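Local coordinates for protein Nrps/pks (Streptomyces albus, PDB 4OPF) that probably catalyses the decarboxylative condensation that lengthens the growing acyl chain, as a ketosynthase domain of the oxazolomycin "AT-less" polyketide synthase, at residues P64-L69 / E87-F92; P79-L84 / A140-H145; C93-A98 / V229-P234. All coordinates share one frame; numbering follows the deposited sequence.

Contact 1. Residues P64-L69 / E87-F92; sequences PGHFHL and ETLFAF
One methyl carbon, CD2 of Leu89, meets both His66 and Phe67 where the loop after helix 24-33 lies beside helix 79-95. Along residues 87-92, Glu87 and Thr88 are turned to other neighbours, Glu87 making a salt bridge with Arg17; on the helix side Leu89 alone makes the contact. Its CG stands anti to the backbone N (chi1 176°), which sends the branched end outward from the helix to the loop. There CD2 lies 4.0 Å from Phe67 CZ, the far carbon of the phenyl ring, and 4.0 Å from His66 NE2. The methyl approaches both rings obliquely, and the Leu89 side chain crosses that of His66 at about a right angle. His66 CD2 also lies 4.2 Å above one face of the Phe67 ring, away from the ring centre. Leucine is long enough for CD2, the branch anti to CA, to reach both rings; buried Phe67 gives a broad apolar surface, while His66, partly exposed, closes the outer side with a ring that tolerates solvent. Beyond Leu89, Phe90 and Ala91 turn to strand 9-17, Ala91 also meeting strand 226-234, and Phe92 packs edge-to-face on Phe147, at the end of helix 138-147.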
ATOM      1  N   PRO A  64     -28.641  -2.037  -6.091  1.00 44.32           N
ATOM      2  CA  PRO A  64     -27.798  -3.231  -6.304  1.00 45.33           C
ATOM      3  C   PRO A  64     -27.857  -3.729  -7.747  1.00 43.02           C
ATOM      4  O   PRO A  64     -26.818  -4.161  -8.277  1.00 38.48           O
ATOM      5  CB  PRO A  64     -28.438  -4.303  -5.405  1.00 50.20           C
ATOM      6  CG  PRO A  64     -29.290  -3.550  -4.440  1.00 50.62           C
ATOM      7  CD  PRO A  64     -29.759  -2.321  -5.181  1.00 49.61           C
ATOM      8  N   GLY A  65     -29.059  -3.693  -8.326  1.00 41.89           N
ATOM      9  CA  GLY A  65     -29.325  -4.189  -9.681  1.00 44.63           C
ATOM     10  C   GLY A  65     -28.402  -3.580 -10.729  1.00 45.69           C
ATOM     11  O   GLY A  65     -27.850  -4.272 -11.600  1.00 44.59           O
ATOM     12  N   HIS A  66     -28.183  -2.279 -10.605  1.00 46.02           N
ATOM     13  CA  HIS A  66     -27.333  -1.572 -11.530  1.00 45.14           C
ATOM     14  C   HIS A  66     -25.951  -2.132 -11.468  1.00 42.70           C
ATOM     15  O   HIS A  66     -25.254  -2.221 -12.475  1.00 44.03           O
ATOM     16  CB  HIS A  66     -27.318  -0.098 -11.219  1.00 49.32           C
ATOM     17  CG  HIS A  66     -26.761   0.734 -12.327  1.00 54.63           C
ATOM     18  ND1 HIS A  66     -27.567   1.385 -13.238  1.00 54.47           N
ATOM     19  CD2 HIS A  66     -25.482   1.009 -12.682  1.00 51.82           C
ATOM     20  CE1 HIS A  66     -26.805   2.040 -14.096  1.00 56.15           C
ATOM     21  NE2 HIS A  66     -25.536   1.820 -13.788  1.00 54.18           N
ATOM     22  N   PHE A  67     -25.557  -2.594 -10.298  1.00 37.63           N
ATOM     23  CA  PHE A  67     -24.238  -3.201 -10.145  1.00 35.43           C
ATOM     24  C   PHE A  67     -24.213  -4.708 -10.211  1.00 35.39           C
ATOM     25  O   PHE A  67     -23.240  -5.329  -9.746  1.00 36.26           O
ATOM     26  CB  PHE A  67     -23.591  -2.649  -8.842  1.00 35.97           C
ATOM     27  CG  PHE A  67     -23.435  -1.157  -8.874  1.00 33.92           C
ATOM     28  CD1 PHE A  67     -22.342  -0.603  -9.490  1.00 34.07           C
ATOM     29  CD2 PHE A  67     -24.444  -0.323  -8.437  1.00 33.77           C
ATOM     30  CE1 PHE A  67     -22.236   0.776  -9.590  1.00 33.06           C
ATOM     31  CE2 PHE A  67     -24.366   1.040  -8.565  1.00 35.15           C
ATOM     32  CZ  PHE A  67     -23.236   1.600  -9.127  1.00 31.97           C
ATOM     33  N   HIS A  68     -25.251  -5.323 -10.781  1.00 36.17           N
ATOM     34  CA  HIS A  68     -25.283  -6.783 -10.881  1.00 35.75           C
ATOM     35  C   HIS A  68     -25.190  -7.468  -9.563  1.00 33.79           C
ATOM     36  O   HIS A  68     -24.597  -8.535  -9.423  1.00 34.79           O
ATOM     37  CB  HIS A  68     -24.204  -7.312 -11.866  1.00 39.99           C
ATOM     38  CG  HIS A  68     -24.214  -6.581 -13.167  1.00 46.53           C
ATOM     39  ND1 HIS A  68     -23.082  -5.994 -13.708  1.00 52.31           N
ATOM     40  CD2 HIS A  68     -25.246  -6.239 -13.979  1.00 50.68           C
ATOM     41  CE1 HIS A  68     -23.415  -5.376 -14.831  1.00 55.99           C
ATOM     42  NE2 HIS A  68     -24.724  -5.499 -15.009  1.00 55.12           N
ATOM     43  N   LEU A  69     -25.874  -6.902  -8.581  1.00 34.18           N
ATOM     44  CA  LEU A  69     -25.917  -7.495  -7.262  1.00 33.85           C
ATOM     45  C   LEU A  69     -27.355  -7.796  -6.918  1.00 33.25           C
ATOM     46  O   LEU A  69     -28.256  -7.045  -7.249  1.00 33.40           O
ATOM     47  CB  LEU A  69     -25.351  -6.545  -6.201  1.00 34.17           C
ATOM     48  CG  LEU A  69     -23.831  -6.245  -6.305  1.00 36.07           C
ATOM     49  CD1 LEU A  69     -23.442  -5.101  -5.383  1.00 35.15           C
ATOM     50  CD2 LEU A  69     -22.990  -7.496  -6.016  1.00 37.52           C
ATOM     51  N   GLU A  87     -20.144   6.029  -6.101  1.00 25.43           N
ATOM     52  CA  GLU A  87     -19.297   7.209  -6.281  1.00 27.14           C
ATOM     53  C   GLU A  87     -18.206   7.001  -7.311  1.00 25.37           C
ATOM     54  O   GLU A  87     -17.791   7.952  -7.946  1.00 25.14           O
ATOM     55  CB  GLU A  87     -18.677   7.648  -4.990  1.00 28.60           C
ATOM     56  CG  GLU A  87     -19.698   8.230  -4.056  1.00 34.12           C
ATOM     57  CD  GLU A  87     -20.359   9.503  -4.619  1.00 36.64           C
ATOM     58  OE1 GLU A  87     -19.712  10.365  -5.303  1.00 39.61           O
ATOM     59  OE2 GLU A  87     -21.552   9.619  -4.369  1.00 38.48           O
ATOM     60  N   THR A  88     -17.692   5.779  -7.451  1.00 24.06           N
ATOM     61  CA  THR A  88     -16.701   5.516  -8.500  1.00 22.52           C
ATOM     62  C   THR A  88     -17.389   5.667  -9.855  1.00 22.82           C
ATOM     63  O   THR A  88     -16.821   6.305 -10.742  1.00 22.55           O
ATOM     64  CB  THR A  88     -16.050   4.151  -8.327  1.00 23.15           C
ATOM     65  OG1 THR A  88     -15.401   4.108  -7.043  1.00 21.45           O
ATOM     66  CG2 THR A  88     -15.081   3.857  -9.474  1.00 23.15           C
ATOM     67  N   LEU A  89     -18.587   5.102 -10.021  1.00 22.38           N
ATOM     68  CA  LEU A  89     -19.339   5.326 -11.230  1.00 24.01           C
ATOM     69  C   LEU A  89     -19.499   6.827 -11.511  1.00 24.84           C
ATOM     70  O   LEU A  89     -19.302   7.255 -12.648  1.00 24.02           O
ATOM     71  CB  LEU A  89     -20.691   4.659 -11.184  1.00 26.12           C
ATOM     72  CG  LEU A  89     -21.595   4.926 -12.381  1.00 28.00           C
ATOM     73  CD1 LEU A  89     -21.005   4.409 -13.700  1.00 30.08           C
ATOM     74  CD2 LEU A  89     -22.926   4.309 -12.098  1.00 28.29           C
ATOM     75  N   PHE A  90     -19.835   7.610 -10.493  1.00 23.99           N
ATOM     76  CA  PHE A  90     -20.024   9.021 -10.697  1.00 25.58           C
ATOM     77  C   PHE A  90     -18.724   9.747 -11.029  1.00 25.27           C
ATOM     78  O   PHE A  90     -18.731  10.741 -11.766  1.00 25.35           O
ATOM     79  CB  PHE A  90     -20.709   9.686  -9.490  1.00 27.81           C
ATOM     80  CG  PHE A  90     -22.099   9.166  -9.169  1.00 29.46           C
ATOM     81  CD1 PHE A  90     -22.873   8.509 -10.091  1.00 31.60           C
ATOM     82  CD2 PHE A  90     -22.603   9.323  -7.897  1.00 31.40           C
ATOM     83  CE1 PHE A  90     -24.136   8.016  -9.761  1.00 33.81           C
ATOM     84  CE2 PHE A  90     -23.878   8.840  -7.557  1.00 33.65           C
ATOM     85  CZ  PHE A  90     -24.638   8.194  -8.491  1.00 33.22           C
ATOM     86  N   ALA A  91     -17.597   9.295 -10.509  1.00 24.16           N
ATOM     87  CA  ALA A  91     -16.327   9.908 -10.890  1.00 23.84           C
ATOM     88  C   ALA A  91     -15.991   9.629 -12.339  1.00 24.80           C
ATOM     89  O   ALA A  91     -15.481  10.497 -13.037  1.00 24.43           O
ATOM     90  CB  ALA A  91     -15.210   9.438  -9.992  1.00 23.89           C
ATOM     91  N   PHE A  92     -16.296   8.437 -12.823  1.00 24.58           N
ATOM     92  CA  PHE A  92     -16.092   8.135 -14.240  1.00 26.23           C
ATOM     93  C   PHE A  92     -16.974   9.016 -15.129  1.00 27.56           C
ATOM     94  O   PHE A  92     -16.519   9.510 -16.161  1.00 28.15           O
ATOM     95  CB  PHE A  92     -16.400   6.673 -14.553  1.00 26.45           C
ATOM     96  CG  PHE A  92     -15.461   5.688 -13.921  1.00 27.08           C
ATOM     97  CD1 PHE A  92     -14.221   6.033 -13.485  1.00 29.39           C
ATOM     98  CD2 PHE A  92     -15.845   4.397 -13.762  1.00 30.67           C
ATOM     99  CE1 PHE A  92     -13.338   5.106 -12.916  1.00 29.77           C
ATOM    100  CE2 PHE A  92     -14.958   3.437 -13.235  1.00 32.84           C
ATOM    101  CZ  PHE A  92     -13.702   3.801 -12.812  1.00 30.31           C
TER

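Contact 2. Residues P79-L84 / A140-H145; sequences PQALLL and AANLSH
Ala81 and Leu84, one turn apart on helix 79-95, touch Asn142 and Leu143 of helix 138-147; both helices belong to the N-terminal half of the thiolase fold, where they lie together against the large mixed sheet. The contact buries 169 Å² in all. Near the start of the first segment, Gln80 serves other neighbours: its NE2 donates to Arg114 O and its OE1 accepts from Leu189 N, which satisfies a buried amide.

Ala81 comes next, where the backbones run close, its CA 7.1 Å from that of Asn142. A lone methyl fits so narrow a gap, and CB of Ala81 lies 3.5 Å from ND2 of Asn142. The Asn142 side chain leaves its helix toward residues 79-84 with CG anti to its own carbonyl carbon (chi1 -81°), which brings the amide across; chi2 of -46° then turns ND2, rather than OD1, to the alanine methyl. The position is partly exposed, where an amide is tolerable, and toward Ala81 the contact is van der Waals only.

One turn on, Leu84 is buried and points at the second helix. Beyond the two segments it also rests on Val111, Ala185 and Val187 of the sheet and on Leu139. Leu143, likewise buried, leaves its backbone pointing neither at nor away from the first helix, yet its end comes nearer. At the end of the segment, His145 O and NE2 hydrogen-bond with Arg259 NE and Thr260 O of the second subunit, so this helix also faces the dimer partner. In Leu143 a chi2 of 180° carries CD1 straight on, and the side branch of the fork, CD2, is the one turned to Leu84: it comes to rest 4.1 Å from CB of Leu84 and 3.8 Å from O of Leu84.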
ATOM      1  N   PRO A  79     -21.927  -1.515   3.714  1.00 30.98           N
ATOM      2  CA  PRO A  79     -22.481  -0.408   2.929  1.00 30.95           C
ATOM      3  C   PRO A  79     -21.469   0.586   2.396  1.00 28.27           C
ATOM      4  O   PRO A  79     -21.772   1.279   1.422  1.00 27.52           O
ATOM      5  CB  PRO A  79     -23.479   0.282   3.887  1.00 33.94           C
ATOM      6  CG  PRO A  79     -23.332  -0.397   5.216  1.00 36.31           C
ATOM      7  CD  PRO A  79     -22.656  -1.728   4.990  1.00 34.95           C
ATOM      8  N   GLN A  80     -20.282   0.654   3.000  1.00 26.07           N
ATOM      9  CA  GLN A  80     -19.204   1.472   2.447  1.00 25.44           C
ATOM     10  C   GLN A  80     -18.841   0.982   1.054  1.00 25.43           C
ATOM     11  O   GLN A  80     -18.479   1.784   0.202  1.00 25.02           O
ATOM     12  CB  GLN A  80     -17.977   1.442   3.361  1.00 26.24           C
ATOM     13  CG  GLN A  80     -18.221   1.970   4.775  1.00 28.23           C
ATOM     14  CD  GLN A  80     -16.962   1.942   5.641  1.00 30.80           C
ATOM     15  OE1 GLN A  80     -16.565   2.968   6.160  1.00 29.44           O
ATOM     16  NE2 GLN A  80     -16.341   0.751   5.817  1.00 28.72           N
ATOM     17  N   ALA A  81     -18.953  -0.330   0.805  1.00 26.18           N
ATOM     18  CA  ALA A  81     -18.594  -0.857  -0.480  1.00 25.43           C
ATOM     19  C   ALA A  81     -19.631  -0.428  -1.527  1.00 26.63           C
ATOM     20  O   ALA A  81     -19.278  -0.050  -2.658  1.00 26.89           O
ATOM     21  CB  ALA A  81     -18.450  -2.373  -0.424  1.00 26.86           C
ATOM     22  N   LEU A  82     -20.899  -0.471  -1.173  1.00 25.82           N
ATOM     23  CA  LEU A  82     -21.954  -0.065  -2.089  1.00 26.94           C
ATOM     24  C   LEU A  82     -21.854   1.421  -2.419  1.00 27.14           C
ATOM     25  O   LEU A  82     -22.042   1.815  -3.551  1.00 26.74           O
ATOM     26  CB  LEU A  82     -23.307  -0.341  -1.493  1.00 28.54           C
ATOM     27  CG  LEU A  82     -23.534  -1.817  -1.163  1.00 32.73           C
ATOM     28  CD1 LEU A  82     -24.820  -2.058  -0.404  1.00 35.61           C
ATOM     29  CD2 LEU A  82     -23.624  -2.560  -2.469  1.00 33.07           C
ATOM     30  N   LEU A  83     -21.545   2.243  -1.426  1.00 25.56           N
ATOM     31  CA  LEU A  83     -21.374   3.646  -1.654  1.00 25.61           C
ATOM     32  C   LEU A  83     -20.194   3.944  -2.567  1.00 24.71           C
ATOM     33  O   LEU A  83     -20.274   4.836  -3.393  1.00 24.41           O
ATOM     34  CB  LEU A  83     -21.152   4.320  -0.313  1.00 27.96           C
ATOM     35  CG  LEU A  83     -21.035   5.823  -0.250  1.00 29.58           C
ATOM     36  CD1 LEU A  83     -22.228   6.475  -0.856  1.00 30.92           C
ATOM     37  CD2 LEU A  83     -20.865   6.276   1.204  1.00 31.16           C
ATOM     38  N   LEU A  84     -19.082   3.248  -2.378  1.00 23.91           N
ATOM     39  CA  LEU A  84     -17.924   3.399  -3.257  1.00 24.06           C
ATOM     40  C   LEU A  84     -18.239   3.023  -4.702  1.00 24.63           C
ATOM     41  O   LEU A  84     -17.718   3.634  -5.635  1.00 24.38           O
ATOM     42  CB  LEU A  84     -16.775   2.520  -2.806  1.00 24.52           C
ATOM     43  CG  LEU A  84     -15.907   3.134  -1.746  1.00 27.87           C
ATOM     44  CD1 LEU A  84     -14.877   2.073  -1.373  1.00 27.94           C
ATOM     45  CD2 LEU A  84     -15.178   4.397  -2.238  1.00 28.39           C
ATOM     46  N   ALA A 140     -11.496  -2.217  -2.114  1.00 21.63           N
ATOM     47  CA  ALA A 140     -10.844  -2.014  -3.403  1.00 21.60           C
ATOM     48  C   ALA A 140     -11.263  -3.122  -4.398  1.00 21.79           C
ATOM     49  O   ALA A 140     -11.585  -2.854  -5.566  1.00 20.94           O
ATOM     50  CB  ALA A 140      -9.334  -1.983  -3.230  1.00 21.55           C
ATOM     51  N   ALA A 141     -11.272  -4.356  -3.952  1.00 23.05           N
ATOM     52  CA  ALA A 141     -11.516  -5.525  -4.855  1.00 25.16           C
ATOM     53  C   ALA A 141     -12.904  -5.491  -5.465  1.00 25.23           C
ATOM     54  O   ALA A 141     -13.045  -5.879  -6.621  1.00 24.49           O
ATOM     55  CB  ALA A 141     -11.339  -6.877  -4.139  1.00 26.46           C
ATOM     56  N   ASN A 142     -13.910  -5.012  -4.736  1.00 24.94           N
ATOM     57  CA  ASN A 142     -15.222  -4.857  -5.343  1.00 27.16           C
ATOM     58  C   ASN A 142     -15.207  -3.943  -6.518  1.00 25.60           C
ATOM     59  O   ASN A 142     -15.896  -4.184  -7.464  1.00 24.49           O
ATOM     60  CB  ASN A 142     -16.222  -4.275  -4.378  1.00 32.04           C
ATOM     61  CG  ASN A 142     -16.769  -5.304  -3.468  1.00 37.56           C
ATOM     62  OD1 ASN A 142     -17.140  -6.369  -3.914  1.00 42.67           O
ATOM     63  ND2 ASN A 142     -16.841  -4.999  -2.188  1.00 40.40           N
ATOM     64  N   LEU A 143     -14.401  -2.884  -6.459  1.00 22.92           N
ATOM     65  CA  LEU A 143     -14.360  -1.941  -7.532  1.00 22.56           C
ATOM     66  C   LEU A 143     -13.664  -2.552  -8.729  1.00 23.54           C
ATOM     67  O   LEU A 143     -14.114  -2.424  -9.867  1.00 22.83           O
ATOM     68  CB  LEU A 143     -13.675  -0.639  -7.114  1.00 22.74           C
ATOM     69  CG  LEU A 143     -14.268   0.102  -5.932  1.00 23.33           C
ATOM     70  CD1 LEU A 143     -13.517   1.372  -5.612  1.00 24.98           C
ATOM     71  CD2 LEU A 143     -15.692   0.454  -6.207  1.00 24.98           C
ATOM     72  N   SER A 144     -12.537  -3.193  -8.473  1.00 22.72           N
ATOM     73  CA  SER A 144     -11.775  -3.825  -9.536  1.00 22.40           C
ATOM     74  C   SER A 144     -12.626  -4.894 -10.195  1.00 22.81           C
ATOM     75  O   SER A 144     -12.558  -5.054 -11.417  1.00 23.72           O
ATOM     76  CB  SER A 144     -10.506  -4.455  -8.991  1.00 22.27           C
ATOM     77  OG  SER A 144      -9.651  -3.445  -8.460  1.00 22.80           O
ATOM     78  N   HIS A 145     -13.378  -5.643  -9.405  1.00 22.89           N
ATOM     79  CA  HIS A 145     -14.207  -6.696  -9.954  1.00 26.31           C
ATOM     80  C   HIS A 145     -15.353  -6.111 -10.794  1.00 26.18           C
ATOM     81  O   HIS A 145     -15.518  -6.477 -11.946  1.00 25.10           O
ATOM     82  CB  HIS A 145     -14.773  -7.585  -8.840  1.00 28.23           C
ATOM     83  CG  HIS A 145     -15.678  -8.656  -9.338  1.00 32.38           C
ATOM     84  ND1 HIS A 145     -17.046  -8.537  -9.333  1.00 35.06           N
ATOM     85  CD2 HIS A 145     -15.408  -9.871  -9.875  1.00 35.14           C
ATOM     86  CE1 HIS A 145     -17.586  -9.635  -9.831  1.00 35.60           C
ATOM     87  NE2 HIS A 145     -16.607 -10.452 -10.175  1.00 36.43           N
TER

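Contact 3. Residues C93-A98 / V229-P234; sequences CDAGYA and VLLLKP
Leu231 lays its CD2 methyl against CB of Ala95, 3.9 Å away, and this small apolar touch brings the end of helix 79-95 onto strand 226-234. With CG anti to the backbone N (chi1 178°), the leucine lifts its fork off the strand to the helix. The alanine, having just one side-chain carbon, lets the backbones come close, with CA of Ala95 7.5 Å from CA of Leu231.

The helix stops immediately afterwards in a Schellman motif. Gly96 takes a positive phi of 87°, comfortable for a residue with no CB, while its N bonds to O of Cys93 at 3.0 Å and N of Tyr97 lies 2.9 Å from O of Phe92, a probable hydrogen bond. This turn directs Tyr97 along the strand, and the CB of Ala95 sits in plane at the edge of its ring.

Two residues beyond Leu231, on the same face of the strand, Lys233 reaches for the tyrosine from the opposite direction. Its chain bends at chi3 (69°), and NZ ends 3.5 Å from Tyr97 OH, obliquely placed to the ring. Asp243 probably holds the two polar ends together: its OD1 hydrogen-bonds to Tyr97 OH and its OD2 forms a salt bridge with NZ of Lys233. The aromatic residue thus supplies a long, rigid arm ending in a hydroxyl, and the lysine a flexible one ending in a charge, both suited to a partly exposed border.

In the wider fold, the strand lies in the sheet between strands 9-17 and 181-188, antiparallel to both. Leu231 and Lys233 face the end of helix 79-95, whereas Leu232 turns to the opposite face and packs on helix 162-175.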
ATOM      1  N   CYS A  93     -18.241   9.159 -14.749  1.00 27.70           N
ATOM      2  CA  CYS A  93     -19.153  10.134 -15.381  1.00 30.65           C
ATOM      3  C   CYS A  93     -18.529  11.535 -15.439  1.00 30.08           C
ATOM      4  O   CYS A  93     -18.516  12.174 -16.493  1.00 28.10           O
ATOM      5  CB  CYS A  93     -20.460  10.227 -14.609  1.00 31.17           C
ATOM      6  SG  CYS A  93     -21.374   8.665 -14.847  1.00 36.40           S
ATOM      7  N   ASP A  94     -18.019  11.997 -14.320  1.00 28.40           N
ATOM      8  CA  ASP A  94     -17.448  13.358 -14.271  1.00 30.78           C
ATOM      9  C   ASP A  94     -16.259  13.498 -15.238  1.00 30.80           C
ATOM     10  O   ASP A  94     -16.080  14.546 -15.842  1.00 29.83           O
ATOM     11  CB  ASP A  94     -16.972  13.680 -12.861  1.00 31.46           C
ATOM     12  CG  ASP A  94     -16.292  15.059 -12.762  1.00 31.63           C
ATOM     13  OD1 ASP A  94     -17.009  16.061 -12.913  1.00 32.66           O
ATOM     14  OD2 ASP A  94     -15.057  15.118 -12.536  1.00 30.03           O
ATOM     15  N   ALA A  95     -15.443  12.441 -15.364  1.00 29.09           N
ATOM     16  CA  ALA A  95     -14.281  12.415 -16.257  1.00 28.35           C
ATOM     17  C   ALA A  95     -14.669  12.301 -17.722  1.00 30.67           C
ATOM     18  O   ALA A  95     -13.836  12.496 -18.605  1.00 29.77           O
ATOM     19  CB  ALA A  95     -13.360  11.238 -15.922  1.00 26.30           C
ATOM     20  N   GLY A  96     -15.917  11.940 -17.969  1.00 31.68           N
ATOM     21  CA  GLY A  96     -16.424  11.772 -19.301  1.00 32.03           C
ATOM     22  C   GLY A  96     -16.196  10.389 -19.878  1.00 32.31           C
ATOM     23  O   GLY A  96     -16.281  10.237 -21.091  1.00 32.97           O
ATOM     24  N   TYR A  97     -15.976   9.371 -19.046  1.00 29.89           N
ATOM     25  CA  TYR A  97     -15.754   7.991 -19.540  1.00 32.11           C
ATOM     26  C   TYR A  97     -16.944   7.131 -19.128  1.00 33.21           C
ATOM     27  O   TYR A  97     -17.353   7.158 -17.967  1.00 34.50           O
ATOM     28  CB  TYR A  97     -14.466   7.345 -18.973  1.00 31.05           C
ATOM     29  CG  TYR A  97     -13.218   7.894 -19.555  1.00 33.47           C
ATOM     30  CD1 TYR A  97     -12.591   8.988 -18.983  1.00 36.19           C
ATOM     31  CD2 TYR A  97     -12.677   7.352 -20.712  1.00 36.01           C
ATOM     32  CE1 TYR A  97     -11.442   9.539 -19.551  1.00 37.88           C
ATOM     33  CE2 TYR A  97     -11.518   7.868 -21.289  1.00 37.27           C
ATOM     34  CZ  TYR A  97     -10.911   8.972 -20.721  1.00 39.06           C
ATOM     35  OH  TYR A  97      -9.794   9.503 -21.299  1.00 39.87           O
ATOM     36  N   ALA A  98     -17.477   6.351 -20.046  1.00 33.54           N
ATOM     37  CA  ALA A  98     -18.467   5.321 -19.687  1.00 34.64           C
ATOM     38  C   ALA A  98     -17.660   4.115 -19.169  1.00 33.72           C
ATOM     39  O   ALA A  98     -16.520   3.922 -19.559  1.00 31.86           O
ATOM     40  CB  ALA A  98     -19.313   4.925 -20.919  1.00 34.39           C
ATOM     41  N   VAL A 229     -14.016  10.140  -4.489  1.00 20.65           N
ATOM     42  CA  VAL A 229     -13.267   9.358  -5.464  1.00 21.11           C
ATOM     43  C   VAL A 229     -12.645  10.263  -6.502  1.00 23.17           C
ATOM     44  O   VAL A 229     -13.326  11.167  -7.025  1.00 23.44           O
ATOM     45  CB  VAL A 229     -14.186   8.344  -6.174  1.00 21.49           C
ATOM     46  CG1 VAL A 229     -13.388   7.483  -7.100  1.00 21.60           C
ATOM     47  CG2 VAL A 229     -14.946   7.492  -5.140  1.00 22.05           C
ATOM     48  N   LEU A 230     -11.355  10.042  -6.776  1.00 22.13           N
ATOM     49  CA  LEU A 230     -10.601  10.733  -7.869  1.00 23.15           C
ATOM     50  C   LEU A 230     -10.192   9.731  -8.924  1.00 24.62           C
ATOM     51  O   LEU A 230      -9.832   8.586  -8.585  1.00 24.10           O
ATOM     52  CB  LEU A 230      -9.312  11.325  -7.340  1.00 23.87           C
ATOM     53  CG  LEU A 230      -9.469  12.186  -6.113  1.00 28.12           C
ATOM     54  CD1 LEU A 230      -8.104  12.620  -5.671  1.00 31.24           C
ATOM     55  CD2 LEU A 230     -10.373  13.387  -6.400  1.00 29.08           C
ATOM     56  N   LEU A 231     -10.260  10.135 -10.185  1.00 23.78           N
ATOM     57  CA  LEU A 231      -9.612   9.395 -11.244  1.00 24.35           C
ATOM     58  C   LEU A 231      -8.373  10.199 -11.656  1.00 24.48           C
ATOM     59  O   LEU A 231      -8.482  11.388 -11.981  1.00 24.76           O
ATOM     60  CB  LEU A 231     -10.565   9.131 -12.417  1.00 26.11           C
ATOM     61  CG  LEU A 231      -9.958   8.382 -13.636  1.00 27.91           C
ATOM     62  CD1 LEU A 231      -9.610   6.943 -13.352  1.00 28.04           C
ATOM     63  CD2 LEU A 231     -10.890   8.379 -14.831  1.00 29.00           C
ATOM     64  N   LEU A 232      -7.226   9.530 -11.686  1.00 22.40           N
ATOM     65  CA  LEU A 232      -5.927  10.113 -11.980  1.00 23.04           C
ATOM     66  C   LEU A 232      -5.244   9.501 -13.176  1.00 23.88           C
ATOM     67  O   LEU A 232      -5.306   8.288 -13.390  1.00 22.58           O
ATOM     68  CB  LEU A 232      -5.018   9.892 -10.811  1.00 22.73           C
ATOM     69  CG  LEU A 232      -5.520  10.290  -9.436  1.00 24.86           C
ATOM     70  CD1 LEU A 232      -4.481  10.001  -8.375  1.00 26.20           C
ATOM     71  CD2 LEU A 232      -5.887  11.756  -9.364  1.00 27.19           C
ATOM     72  N   LYS A 233      -4.547  10.324 -13.927  1.00 25.09           N
ATOM     73  CA  LYS A 233      -3.701   9.884 -15.051  1.00 26.79           C
ATOM     74  C   LYS A 233      -2.436  10.774 -15.097  1.00 26.63           C
ATOM     75  O   LYS A 233      -2.479  11.923 -14.680  1.00 27.07           O
ATOM     76  CB  LYS A 233      -4.413  10.130 -16.373  1.00 31.34           C
ATOM     77  CG  LYS A 233      -5.559   9.209 -16.670  1.00 37.60           C
ATOM     78  CD  LYS A 233      -6.312   9.559 -17.958  1.00 37.62           C
ATOM     79  CE  LYS A 233      -5.488   9.299 -19.195  1.00 39.20           C
ATOM     80  NZ  LYS A 233      -6.444   9.056 -20.317  1.00 42.01           N
ATOM     81  N   PRO A 234      -1.382  10.308 -15.725  1.00 25.87           N
ATOM     82  CA  PRO A 234      -0.224  11.187 -15.934  1.00 28.75           C
ATOM     83  C   PRO A 234      -0.657  12.407 -16.767  1.00 30.10           C
ATOM     84  O   PRO A 234      -1.466  12.266 -17.712  1.00 29.26           O
ATOM     85  CB  PRO A 234       0.736  10.296 -16.751  1.00 29.69           C
ATOM     86  CG  PRO A 234       0.296   8.871 -16.476  1.00 29.22           C
ATOM     87  CD  PRO A 234      -1.204   8.997 -16.372  1.00 27.35           C
TER

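Overall arrangement
All three contacts share helix 79-95: contact 2 uses its first turns, contact 1 its middle and contact 3 its end. Contacts 1 and 2 are closest, with centres 9 Å apart, and meet where Thr88 OG1 lies 3.6 Å from Leu143 CD1. Between contacts 1 and 3 the centres are 14 Å apart; there the strand makes a second approach to the helix, with Glu87 CB 3.7 Å from Val229 CG2. Contacts 2 and 3, about 16 Å apart between centres, barely meet, through Leu84 CD2 and Val229 CG2 at 4.2 Å. The helix is thus flanked by a loop, a helix and the sheet in one half of the ketosynthase.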